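Local coordinates for protein malate dehydrogenase (Pyrococcus horikoshii, PDB 1V9N) that catalyses the NAD(+)-dependent interconversion of (S)-malate and oxaloacetate as a homodimeric dehydrogenase of the LDH2/MDH2 family, at residues V24-K29 / R62-I67. Numbering follows the deposited sequence.
Sequences VRVLTK and RYVDGI
L27 meets I67 through a single methyl, and tracing its side chain outward shows why. CB of L27 lies 5.5 Å from CD1 of I67, too far for contact, and CG comes hardly closer. At CG the branches separate: with chi2 at 179°, CD1 of L27 continues the extended line from CA and stays 6.1 Å from CD1 of I67. CD2 of L27 instead turns to the facing helix and reaches CD1 of I67 at 4.0 Å. I67 supplies the end of its long branch, carried toward L27 by an extended chi2 of 170°, and the two side chains cross at about a right angle.

The second touch, between V26 and V64, is of the same kind. CG1 of V26 sits 4.0 Å from CG2 of V64, again with the side chains nearly perpendicular, so each valine touches with one of its two methyls.

These methyl contacts join helix 16-29 to helix 60-69 in the helical N-terminal part of the malate/L-lactate dehydrogenase fold. Helix 34-49 is the third member of the packing: L27 also rests on its A37 and V40, and Y63 on its L44. The pairing of 24-29 with 62-67 is light, burying 130 Å² in all with no hydrogen bond across it, and the nearest CA atoms, those of L27 and V64, stand 7.5 Å apart. All four touching residues are nonetheless buried. Although the bond from CA to CB of Y63 is aimed at 24-29, the ring turns off elsewhere, and its OH is hydrogen-bonded to ND1 of H127.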
loop_
_atom_site.group_PDB
_atom_site.type_symbol
_atom_site.label_atom_id
_atom_site.label_comp_id
_atom_site.label_asym_id
_atom_site.label_seq_id
_atom_site.Cartn_x
_atom_site.Cartn_y
_atom_site.Cartn_z
ATOM N N VAL A 24 -22.341 16.779 18.600
ATOM C CA VAL A 24 -22.538 16.104 19.879
ATOM C C VAL A 24 -23.982 16.233 20.374
ATOM O O VAL A 24 -24.523 15.294 20.967
ATOM C CB VAL A 24 -21.563 16.655 20.956
ATOM C CG1 VAL A 24 -21.898 16.071 22.320
ATOM C CG2 VAL A 24 -20.123 16.294 20.582
ATOM N N ARG A 25 -24.603 17.387 20.130
ATOM C CA ARG A 25 -25.991 17.607 20.544
ATOM C C ARG A 25 -26.913 16.634 19.823
ATOM O O ARG A 25 -27.729 15.953 20.441
ATOM C CB ARG A 25 -26.457 19.030 20.212
ATOM C CG ARG A 25 -26.075 20.096 21.213
ATOM C CD ARG A 25 -27.016 21.292 21.092
ATOM N NE ARG A 25 -26.879 22.008 19.828
ATOM C CZ ARG A 25 -25.809 22.721 19.489
ATOM N NH1 ARG A 25 -24.781 22.812 20.321
ATOM N NH2 ARG A 25 -25.769 23.352 18.322
ATOM N N VAL A 26 -26.783 16.593 18.503
ATOM C CA VAL A 26 -27.599 15.720 17.672
ATOM C C VAL A 26 -27.446 14.251 18.063
ATOM O O VAL A 26 -28.435 13.551 18.291
ATOM C CB VAL A 26 -27.227 15.874 16.180
ATOM C CG1 VAL A 26 -28.011 14.874 15.336
ATOM C CG2 VAL A 26 -27.503 17.291 15.717
ATOM N N LEU A 27 -26.201 13.794 18.154
ATOM C CA LEU A 27 -25.925 12.401 18.486
ATOM C C LEU A 27 -26.413 11.976 19.865
ATOM O O LEU A 27 -26.985 10.895 20.006
ATOM C CB LEU A 27 -24.427 12.111 18.338
ATOM C CG LEU A 27 -23.880 12.267 16.910
ATOM C CD1 LEU A 27 -22.388 11.984 16.904
ATOM C CD2 LEU A 27 -24.603 11.306 15.956
ATOM N N THR A 28 -26.194 12.806 20.882
ATOM C CA THR A 28 -26.644 12.448 22.221
ATOM C C THR A 28 -28.170 12.469 22.299
ATOM O O THR A 28 -28.762 11.689 23.032
ATOM C CB THR A 28 -26.044 13.380 23.305
ATOM O OG1 THR A 28 -26.283 14.753 22.969
ATOM C CG2 THR A 28 -24.546 13.133 23.426
ATOM N N LYS A 29 -28.799 13.354 21.531
ATOM C CA LYS A 29 -30.263 13.445 21.494
ATOM C C LYS A 29 -30.838 12.148 20.909
ATOM O O LYS A 29 -31.967 11.762 21.211
ATOM C CB LYS A 29 -30.698 14.630 20.623
ATOM C CG LYS A 29 -32.216 14.820 20.511
ATOM C CD LYS A 29 -32.823 15.238 21.840
ATOM C CE LYS A 29 -34.329 15.436 21.730
ATOM N NZ LYS A 29 -34.919 15.824 23.035
ATOM N N ARG A 62 -25.992 10.627 7.211
ATOM C CA ARG A 62 -25.795 9.201 6.984
ATOM C C ARG A 62 -25.845 8.444 8.308
ATOM O O ARG A 62 -26.505 7.410 8.422
ATOM C CB ARG A 62 -24.443 8.958 6.301
ATOM C CG ARG A 62 -24.062 7.489 6.159
ATOM C CD ARG A 62 -22.701 7.309 5.478
ATOM N NE ARG A 62 -22.472 5.918 5.106
ATOM C CZ ARG A 62 -21.538 5.505 4.253
ATOM N NH1 ARG A 62 -20.727 6.382 3.671
ATOM N NH2 ARG A 62 -21.427 4.212 3.970
ATOM N N TYR A 63 -25.140 8.963 9.308
ATOM C CA TYR A 63 -25.113 8.322 10.615
ATOM C C TYR A 63 -26.441 8.483 11.333
ATOM O O TYR A 63 -26.889 7.567 12.019
ATOM C CB TYR A 63 -23.971 8.890 11.463
ATOM C CG TYR A 63 -22.625 8.793 10.780
ATOM C CD1 TYR A 63 -22.235 7.623 10.129
ATOM C CD2 TYR A 63 -21.745 9.872 10.774
ATOM C CE1 TYR A 63 -21.002 7.531 9.486
ATOM C CE2 TYR A 63 -20.508 9.789 10.134
ATOM C CZ TYR A 63 -20.145 8.617 9.495
ATOM O OH TYR A 63 -18.918 8.533 8.873
ATOM N N VAL A 64 -27.066 9.648 11.178
ATOM C CA VAL A 64 -28.366 9.903 11.796
ATOM C C VAL A 64 -29.381 8.881 11.287
ATOM O O VAL A 64 -30.069 8.238 12.071
ATOM C CB VAL A 64 -28.892 11.324 11.459
ATOM C CG1 VAL A 64 -30.373 11.439 11.827
ATOM C CG2 VAL A 64 -28.084 12.370 12.213
ATOM N N ASP A 65 -29.469 8.731 9.968
ATOM C CA ASP A 65 -30.410 7.778 9.385
ATOM C C ASP A 65 -30.119 6.353 9.852
ATOM O O ASP A 65 -31.036 5.575 10.103
ATOM C CB ASP A 65 -30.362 7.831 7.856
ATOM C CG ASP A 65 -30.921 9.130 7.301
ATOM O OD1 ASP A 65 -31.761 9.760 7.985
ATOM O OD2 ASP A 65 -30.536 9.513 6.174
ATOM N N GLY A 66 -28.838 6.018 9.961
ATOM C CA GLY A 66 -28.468 4.685 10.403
ATOM C C GLY A 66 -28.889 4.437 11.837
ATOM O O GLY A 66 -29.293 3.337 12.194
ATOM N N ILE A 67 -28.799 5.469 12.666
ATOM C CA ILE A 67 -29.179 5.344 14.068
ATOM C C ILE A 67 -30.693 5.170 14.184
ATOM O O ILE A 67 -31.185 4.305 14.911
ATOM C CB ILE A 67 -28.733 6.591 14.861
ATOM C CG1 ILE A 67 -27.212 6.549 15.057
ATOM C CG2 ILE A 67 -29.464 6.661 16.197
ATOM C CD1 ILE A 67 -26.620 7.834 15.625
#